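Local coordinates for xanthomonas outer protein D (Xanthomonas euvesicatoria, PDB 2OIX) that removes SUMO from modified proteins as a secreted type III effector and cysteine protease, here as its inactivated catalytic fragment, at residues H31-Q36 against V65-N70; D59-I64 against V81-K86. The protein carries 1 engineered substitution. All blocks are in the same frame, centred on the assembly; numbering follows the deposited sequence.

How the contacts relate
Both contacts involve strand 64-71 of the mixed sheet in the catalytic domain, at opposite flanks of that strand. Contact 1 is the buried one, its centre about 5 Å from the centre of the chain, where strand 30-32 runs parallel to it; F66, A33, P68 and H31 carry most of the packing. Contact 2, its centre about 14 Å from that of the chain, is only partly buried; there the loop entering strand 64-71 meets the antiparallel strand 75-82 as it ends, P63 and I64 pack against two arginines, and R83 hydrogen bonds and an R84-D82 salt bridge supply the polar chemistry. The two meet directly: H31 N bonds to I64 O, V65 O to V81 N, and R83 NH2 packs on V65 CG2.

Contact 1 (H31-Q36 against V65-N70); sequences HFADSQ and VFLPIN
CG stands anti to the carbonyl carbon in both F32 (chi1 -53°) and F66 (chi1 -57°), and the two rings leave the sheet side by side, across the parallel strand pair at one edge of this Ulp1-family protease fold. F32 CD1 lies 3.6 Å from F66 CD2, with the ring planes inclined at 54°. Both rings reach I144 of helix 136-153, and F32 also touches L17 of helix 7-20. On the other face of the sheet, H31 has CG anti to its backbone N and turns the imidazole edge at CD2 to V65 CG1, 4.0 Å away. F66 uses both its backbone N and its O toward the neighbouring strand, N giving to H31 O (2.9 Å) and O accepting from A33 N (2.8 Å). The ladder then stops: P68 has no N-H to offer, and its CD rests 3.4 Å from A33 O. Past this point D34 N-caps helix 35-40, its OD2 accepting from Q36 N, while OD1 forms a salt bridge with R11. S35 OG is bonded to D7, and S35 CB packs 4.0 Å from P68 CB. A water bridges the two backbones beyond, donating to S35 O and P68 O and accepting from N70 N at 3.0 Å.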
ATOM      1  N   HIS A  31      -5.160   7.773  -1.173  1.00 26.77           N
ATOM      2  CA  HIS A  31      -4.550   7.596  -2.512  1.00 27.84           C
ATOM      3  C   HIS A  31      -3.991   6.165  -2.654  1.00 28.00           C
ATOM      4  O   HIS A  31      -3.127   5.766  -1.867  1.00 27.03           O
ATOM      5  CB  HIS A  31      -3.439   8.604  -2.754  1.00 28.93           C
ATOM      6  CG  HIS A  31      -2.804   8.474  -4.105  1.00 31.38           C
ATOM      7  ND1 HIS A  31      -3.407   8.940  -5.252  1.00 35.26           N
ATOM      8  CD2 HIS A  31      -1.635   7.902  -4.495  1.00 33.19           C
ATOM      9  CE1 HIS A  31      -2.635   8.674  -6.292  1.00 37.61           C
ATOM     10  NE2 HIS A  31      -1.558   8.034  -5.862  1.00 37.72           N
ATOM     11  N   PHE A  32      -4.525   5.396  -3.611  1.00 26.83           N
ATOM     12  CA  PHE A  32      -4.019   4.057  -3.887  1.00 26.74           C
ATOM     13  C   PHE A  32      -2.960   4.162  -4.957  1.00 26.07           C
ATOM     14  O   PHE A  32      -3.238   4.459  -6.146  1.00 26.28           O
ATOM     15  CB  PHE A  32      -5.167   3.107  -4.300  1.00 26.84           C
ATOM     16  CG  PHE A  32      -6.291   3.089  -3.311  1.00 28.72           C
ATOM     17  CD1 PHE A  32      -6.033   2.947  -1.944  1.00 28.81           C
ATOM     18  CD2 PHE A  32      -7.613   3.226  -3.736  1.00 32.91           C
ATOM     19  CE1 PHE A  32      -7.069   2.933  -1.017  1.00 29.80           C
ATOM     20  CE2 PHE A  32      -8.666   3.219  -2.797  1.00 33.38           C
ATOM     21  CZ  PHE A  32      -8.384   3.069  -1.432  1.00 31.39           C
ATOM     22  N   ALA A  33      -1.718   4.017  -4.541  1.00 25.73           N
ATOM     23  CA  ALA A  33      -0.672   4.165  -5.545  1.00 27.53           C
ATOM     24  C   ALA A  33      -0.588   2.987  -6.515  1.00 27.11           C
ATOM     25  O   ALA A  33      -0.938   1.810  -6.209  1.00 29.73           O
ATOM     26  CB  ALA A  33       0.695   4.476  -4.927  1.00 27.33           C
ATOM     27  N   ASP A  34      -0.211   3.340  -7.739  1.00 28.10           N
ATOM     28  CA  ASP A  34       0.099   2.361  -8.768  1.00 27.25           C
ATOM     29  C   ASP A  34       1.486   1.821  -8.426  1.00 27.18           C
ATOM     30  O   ASP A  34       2.422   2.599  -8.198  1.00 24.98           O
ATOM     31  CB  ASP A  34       0.162   3.061 -10.127  1.00 28.17           C
ATOM     32  CG  ASP A  34       0.553   2.123 -11.225  1.00 32.11           C
ATOM     33  OD1 ASP A  34      -0.348   1.495 -11.836  1.00 34.48           O
ATOM     34  OD2 ASP A  34       1.755   1.984 -11.485  1.00 33.53           O
ATOM     35  N   SER A  35       1.648   0.508  -8.435  1.00 26.45           N
ATOM     36  CA  SER A  35       2.875  -0.151  -7.983  1.00 27.43           C
ATOM     37  C   SER A  35       4.088   0.101  -8.871  1.00 27.25           C
ATOM     38  O   SER A  35       5.213   0.107  -8.393  1.00 28.68           O
ATOM     39  CB  SER A  35       2.638  -1.657  -7.777  1.00 28.52           C
ATOM     40  OG  SER A  35       2.124  -2.259  -8.943  1.00 32.32           O
ATOM     41  N   GLN A  36       3.854   0.378 -10.151  1.00 27.19           N
ATOM     42  CA  GLN A  36       4.934   0.607 -11.070  1.00 26.47           C
ATOM     43  C   GLN A  36       5.467   2.001 -10.805  1.00 27.05           C
ATOM     44  O   GLN A  36       6.645   2.223 -10.908  1.00 26.96           O
ATOM     45  CB  GLN A  36       4.462   0.489 -12.512  1.00 27.21           C
ATOM     46  CG  GLN A  36       4.049  -0.923 -12.877  1.00 26.43           C
ATOM     47  CD  GLN A  36       3.827  -1.120 -14.356  1.00 31.08           C
ATOM     48  OE1 GLN A  36       4.767  -1.198 -15.108  1.00 33.17           O
ATOM     49  NE2 GLN A  36       2.575  -1.292 -14.757  1.00 30.41           N
ATOM     50  N   VAL A  65      -1.567   7.408   1.892  1.00 18.72           N
ATOM     51  CA  VAL A  65      -1.173   6.801   0.624  1.00 19.40           C
ATOM     52  C   VAL A  65      -0.810   5.352   0.873  1.00 20.02           C
ATOM     53  O   VAL A  65       0.027   5.069   1.790  1.00 21.43           O
ATOM     54  CB  VAL A  65       0.062   7.548   0.055  1.00 19.95           C
ATOM     55  CG1 VAL A  65       0.477   6.990  -1.284  1.00 17.84           C
ATOM     56  CG2 VAL A  65      -0.268   9.044  -0.123  1.00 24.38           C
ATOM     57  N   PHE A  66      -1.449   4.449   0.107  1.00 20.71           N
ATOM     58  CA  PHE A  66      -1.175   3.011   0.075  1.00 18.94           C
ATOM     59  C   PHE A  66      -0.235   2.667  -1.059  1.00 19.64           C
ATOM     60  O   PHE A  66      -0.607   2.796  -2.242  1.00 19.97           O
ATOM     61  CB  PHE A  66      -2.516   2.229  -0.064  1.00 19.63           C
ATOM     62  CG  PHE A  66      -3.447   2.555   1.035  1.00 19.95           C
ATOM     63  CD1 PHE A  66      -3.515   1.723   2.165  1.00 21.32           C
ATOM     64  CD2 PHE A  66      -4.194   3.764   1.009  1.00 19.67           C
ATOM     65  CE1 PHE A  66      -4.340   2.085   3.274  1.00 18.92           C
ATOM     66  CE2 PHE A  66      -5.022   4.099   2.073  1.00 22.31           C
ATOM     67  CZ  PHE A  66      -5.114   3.234   3.198  1.00 18.91           C
ATOM     68  N   LEU A  67       0.962   2.201  -0.709  1.00 17.43           N
ATOM     69  CA  LEU A  67       2.014   1.949  -1.690  1.00 18.21           C
ATOM     70  C   LEU A  67       2.343   0.482  -1.726  1.00 17.60           C
ATOM     71  O   LEU A  67       2.950  -0.046  -0.776  1.00 18.09           O
ATOM     72  CB  LEU A  67       3.291   2.692  -1.294  1.00 16.90           C
ATOM     73  CG  LEU A  67       3.110   4.222  -1.133  1.00 21.41           C
ATOM     74  CD1 LEU A  67       3.549   4.710   0.223  1.00 24.31           C
ATOM     75  CD2 LEU A  67       3.873   4.980  -2.175  1.00 27.17           C
ATOM     76  N   PRO A  68       1.891  -0.214  -2.783  1.00 19.30           N
ATOM     77  CA  PRO A  68       2.233  -1.636  -2.898  1.00 20.00           C
ATOM     78  C   PRO A  68       3.731  -1.691  -3.267  1.00 19.79           C
ATOM     79  O   PRO A  68       4.187  -0.961  -4.156  1.00 21.55           O
ATOM     80  CB  PRO A  68       1.330  -2.140  -4.017  1.00 20.59           C
ATOM     81  CG  PRO A  68       0.233  -1.031  -4.185  1.00 18.93           C
ATOM     82  CD  PRO A  68       1.038   0.242  -3.901  1.00 18.87           C
ATOM     83  N   ILE A  69       4.474  -2.526  -2.545  1.00 20.40           N
ATOM     84  CA  ILE A  69       5.912  -2.690  -2.730  1.00 20.56           C
ATOM     85  C   ILE A  69       6.150  -4.036  -3.454  1.00 20.77           C
ATOM     86  O   ILE A  69       5.937  -5.061  -2.867  1.00 21.34           O
ATOM     87  CB  ILE A  69       6.640  -2.645  -1.373  1.00 19.94           C
ATOM     88  CG1 ILE A  69       6.309  -1.359  -0.576  1.00 20.95           C
ATOM     89  CG2 ILE A  69       8.164  -2.760  -1.561  1.00 20.81           C
ATOM     90  CD1 ILE A  69       6.585  -0.074  -1.260  1.00 23.64           C
ATOM     91  N   ASN A  70       6.585  -3.996  -4.712  1.00 20.33           N
ATOM     92  CA  ASN A  70       6.826  -5.169  -5.530  1.00 22.31           C
ATOM     93  C   ASN A  70       8.271  -5.610  -5.466  1.00 22.30           C
ATOM     94  O   ASN A  70       9.152  -4.863  -5.837  1.00 22.14           O
ATOM     95  CB  ASN A  70       6.456  -4.866  -7.001  1.00 22.01           C
ATOM     96  CG  ASN A  70       6.373  -6.096  -7.850  1.00 24.10           C
ATOM     97  OD1 ASN A  70       6.393  -7.230  -7.354  1.00 25.84           O
ATOM     98  ND2 ASN A  70       6.220  -5.888  -9.143  1.00 23.42           N
TER
HETATM   99  O   HOH W   1       6.341  -1.309  -5.937  1.00 36.67           O

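Contact 2 (D59-I64 against V81-K86); sequences DDIPPI and VDRRNK
R83 carries CG between its backbone N and carbonyl carbon (chi1 57°), beside P63, at the place where two antiparallel strands of the sheet part company; I64 and D82 form a non-hydrogen-bonded pair there, and D82 starts an Asx turn. Backbone bonding centres on P63 O, which accepts from R83 N at 2.8 Å and is also approached by the CA-H of D82. V81 O receives a similar CA-H contact from I64.

The arginine hydrogen bonds reach farther along the loop. Extended from CG to NE, R83 runs past P63 CA toward the loop, and its NH2 gives a bond of 3.1 Å to P62 O, coming from above the carbonyl plane. A water that donates to I61 O accepts only a weak bond from R83 NE. R83 NH1 bonds to L56 O, tying the same guanidinium to the end of helix 46-57.

The ionic part belongs to D82 and R84. Bent at chi3 (-75°), R84 grips the carboxylate side-on, NE to OD1 and NH2 to OD2, each at 2.9 Å. OD1 also takes R84 N at 3.2 Å, the bond of the Asx turn, and the two donors reach it from opposite faces of the carboxylate plane. The NH2 has a second salt-bridge partner in D157, so this one nitrogen is shared by two acids.

Apolar carbon fills in around these charges. I61 CG2 meets the guanidinium edge of R83 in its plane, 3.4 Å from NH2. P63 CG touches R84 CG at 3.6 Å, where the two side chains cross. I64, lying beside D82, sets its CD1 over one face of the R84 guanidinium, offset toward the rim and 3.7 Å from NE.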
ATOM      1  N   ASP A  59       2.075  18.415  -4.528  1.00 47.62           N
ATOM      2  CA  ASP A  59       1.248  19.290  -3.686  1.00 46.14           C
ATOM      3  C   ASP A  59      -0.302  19.127  -3.606  1.00 44.76           C
ATOM      4  O   ASP A  59      -1.037  19.823  -2.787  1.00 44.49           O
ATOM      5  CB  ASP A  59       1.635  20.701  -4.047  1.00 50.92           C
ATOM      6  CG  ASP A  59       2.990  21.159  -3.369  1.00 52.65           C
ATOM      7  OD1 ASP A  59       3.612  20.430  -2.567  1.00 65.13           O
ATOM      8  OD2 ASP A  59       3.447  22.252  -3.647  1.00 58.30           O
ATOM      9  N   ASP A  60      -0.672  18.053  -4.257  1.00 38.36           N
ATOM     10  CA  ASP A  60      -2.133  17.813  -4.382  1.00 33.61           C
ATOM     11  C   ASP A  60      -2.501  16.317  -4.267  1.00 29.73           C
ATOM     12  O   ASP A  60      -3.653  15.937  -4.517  1.00 28.64           O
ATOM     13  CB  ASP A  60      -2.643  18.275  -5.752  1.00 34.28           C
ATOM     14  CG  ASP A  60      -1.970  17.508  -6.915  1.00 37.26           C
ATOM     15  OD1 ASP A  60      -0.904  16.869  -6.697  1.00 40.33           O
ATOM     16  OD2 ASP A  60      -2.485  17.563  -8.066  1.00 42.51           O
ATOM     17  N   ILE A  61      -1.515  15.482  -3.941  1.00 25.55           N
ATOM     18  CA  ILE A  61      -1.780  14.055  -3.729  1.00 23.71           C
ATOM     19  C   ILE A  61      -2.321  13.904  -2.299  1.00 22.64           C
ATOM     20  O   ILE A  61      -1.718  14.428  -1.364  1.00 23.26           O
ATOM     21  CB  ILE A  61      -0.491  13.211  -3.915  1.00 23.22           C
ATOM     22  CG1 ILE A  61       0.165  13.493  -5.279  1.00 22.69           C
ATOM     23  CG2 ILE A  61      -0.768  11.710  -3.690  1.00 21.17           C
ATOM     24  CD1 ILE A  61      -0.765  13.380  -6.520  1.00 21.69           C
ATOM     25  N   PRO A  62      -3.446  13.190  -2.124  1.00 21.53           N
ATOM     26  CA  PRO A  62      -4.022  13.005  -0.785  1.00 21.44           C
ATOM     27  C   PRO A  62      -3.054  12.430   0.254  1.00 21.71           C
ATOM     28  O   PRO A  62      -2.084  11.763  -0.107  1.00 22.57           O
ATOM     29  CB  PRO A  62      -5.157  12.037  -1.031  1.00 21.01           C
ATOM     30  CG  PRO A  62      -5.533  12.283  -2.487  1.00 21.69           C
ATOM     31  CD  PRO A  62      -4.236  12.498  -3.153  1.00 20.55           C
ATOM     32  N   PRO A  63      -3.302  12.712   1.542  1.00 21.20           N
ATOM     33  CA  PRO A  63      -2.263  12.487   2.545  1.00 21.29           C
ATOM     34  C   PRO A  63      -2.150  11.062   3.101  1.00 20.41           C
ATOM     35  O   PRO A  63      -1.179  10.765   3.796  1.00 21.98           O
ATOM     36  CB  PRO A  63      -2.670  13.479   3.648  1.00 21.46           C
ATOM     37  CG  PRO A  63      -4.223  13.302   3.620  1.00 20.84           C
ATOM     38  CD  PRO A  63      -4.492  13.361   2.130  1.00 21.11           C
ATOM     39  N   ILE A  64      -3.099  10.180   2.799  1.00 18.17           N
ATOM     40  CA  ILE A  64      -3.006   8.786   3.286  1.00 19.37           C
ATOM     41  C   ILE A  64      -2.776   7.906   2.061  1.00 18.31           C
ATOM     42  O   ILE A  64      -3.652   7.704   1.286  1.00 20.58           O
ATOM     43  CB  ILE A  64      -4.222   8.323   4.082  1.00 19.11           C
ATOM     44  CG1 ILE A  64      -4.370   9.153   5.354  1.00 18.70           C
ATOM     45  CG2 ILE A  64      -4.055   6.851   4.492  1.00 20.04           C
ATOM     46  CD1 ILE A  64      -5.575   8.900   6.175  1.00 18.75           C
ATOM     47  N   VAL A  81       1.600   5.406   4.054  1.00 21.27           N
ATOM     48  CA  VAL A  81       2.206   6.653   4.535  1.00 21.01           C
ATOM     49  C   VAL A  81       1.074   7.650   4.879  1.00 22.40           C
ATOM     50  O   VAL A  81       0.228   7.914   4.017  1.00 24.09           O
ATOM     51  CB  VAL A  81       3.146   7.283   3.483  1.00 23.27           C
ATOM     52  CG1 VAL A  81       3.507   8.644   3.876  1.00 19.85           C
ATOM     53  CG2 VAL A  81       4.422   6.450   3.239  1.00 22.96           C
ATOM     54  N   ASP A  82       1.052   8.185   6.108  1.00 20.98           N
ATOM     55  CA  ASP A  82       0.010   9.080   6.564  1.00 21.23           C
ATOM     56  C   ASP A  82       0.667  10.417   6.861  1.00 21.55           C
ATOM     57  O   ASP A  82       1.309  10.581   7.889  1.00 21.23           O
ATOM     58  CB  ASP A  82      -0.681   8.524   7.824  1.00 22.02           C
ATOM     59  CG  ASP A  82      -1.536   9.585   8.562  1.00 23.01           C
ATOM     60  OD1 ASP A  82      -1.963  10.591   7.932  1.00 22.07           O
ATOM     61  OD2 ASP A  82      -1.791   9.454   9.781  1.00 24.79           O
ATOM     62  N   ARG A  83       0.570  11.353   5.923  1.00 22.20           N
ATOM     63  CA  ARG A  83       1.193  12.652   6.146  1.00 22.44           C
ATOM     64  C   ARG A  83       0.217  13.787   6.411  1.00 22.00           C
ATOM     65  O   ARG A  83       0.510  14.960   6.106  1.00 19.74           O
ATOM     66  CB  ARG A  83       2.171  12.992   5.021  1.00 23.92           C
ATOM     67  CG  ARG A  83       1.500  12.978   3.681  1.00 27.35           C
ATOM     68  CD  ARG A  83       2.429  12.687   2.510  1.00 32.63           C
ATOM     69  NE  ARG A  83       1.554  12.552   1.350  1.00 31.50           N
ATOM     70  CZ  ARG A  83       1.913  12.167   0.143  1.00 32.86           C
ATOM     71  NH1 ARG A  83       3.188  11.895  -0.130  1.00 34.52           N
ATOM     72  NH2 ARG A  83       0.971  12.079  -0.792  1.00 32.11           N
ATOM     73  N   ARG A  84      -0.894  13.473   7.073  1.00 20.37           N
ATOM     74  CA  ARG A  84      -1.900  14.485   7.400  1.00 20.75           C
ATOM     75  C   ARG A  84      -1.254  15.558   8.289  1.00 21.84           C
ATOM     76  O   ARG A  84      -1.542  16.752   8.180  1.00 21.58           O
ATOM     77  CB  ARG A  84      -3.117  13.894   8.101  1.00 20.73           C
ATOM     78  CG  ARG A  84      -4.067  13.137   7.187  1.00 20.37           C
ATOM     79  CD  ARG A  84      -5.155  12.545   8.019  1.00 17.87           C
ATOM     80  NE  ARG A  84      -4.599  11.389   8.720  1.00 21.52           N
ATOM     81  CZ  ARG A  84      -5.283  10.643   9.592  1.00 23.18           C
ATOM     82  NH1 ARG A  84      -6.542  10.956   9.905  1.00 22.78           N
ATOM     83  NH2 ARG A  84      -4.690   9.603  10.171  1.00 23.69           N
ATOM     84  N   ASN A  85      -0.339  15.121   9.142  1.00 22.84           N
ATOM     85  CA  ASN A  85       0.449  16.033   9.954  1.00 24.19           C
ATOM     86  C   ASN A  85       1.854  16.057   9.371  1.00 25.42           C
ATOM     87  O   ASN A  85       2.604  15.097   9.521  1.00 26.62           O
ATOM     88  CB  ASN A  85       0.484  15.560  11.403  1.00 23.60           C
ATOM     89  CG  ASN A  85       1.225  16.522  12.317  1.00 25.26           C
ATOM     90  OD1 ASN A  85       1.984  17.405  11.871  1.00 26.99           O
ATOM     91  ND2 ASN A  85       1.006  16.359  13.619  1.00 25.81           N
ATOM     92  N   LYS A  86       2.204  17.160   8.723  1.00 26.97           N
ATOM     93  CA  LYS A  86       3.502  17.298   8.059  1.00 27.41           C
ATOM     94  C   LYS A  86       4.737  17.332   8.976  1.00 27.30           C
ATOM     95  O   LYS A  86       5.829  16.994   8.523  1.00 28.12           O
ATOM     96  CB  LYS A  86       3.501  18.481   7.081  1.00 27.64           C
ATOM     97  CG  LYS A  86       3.774  19.832   7.748  1.00 29.25           C
ATOM     98  CD  LYS A  86       4.407  20.825   6.798  1.00 32.53           C
ATOM     99  CE  LYS A  86       5.292  21.777   7.588  1.00 29.76           C
ATOM    100  NZ  LYS A  86       4.576  22.296   8.797  1.00 31.02           N
TER
HETATM  101  O   HOH W   2      -0.048  14.711   0.993  1.00 49.24           O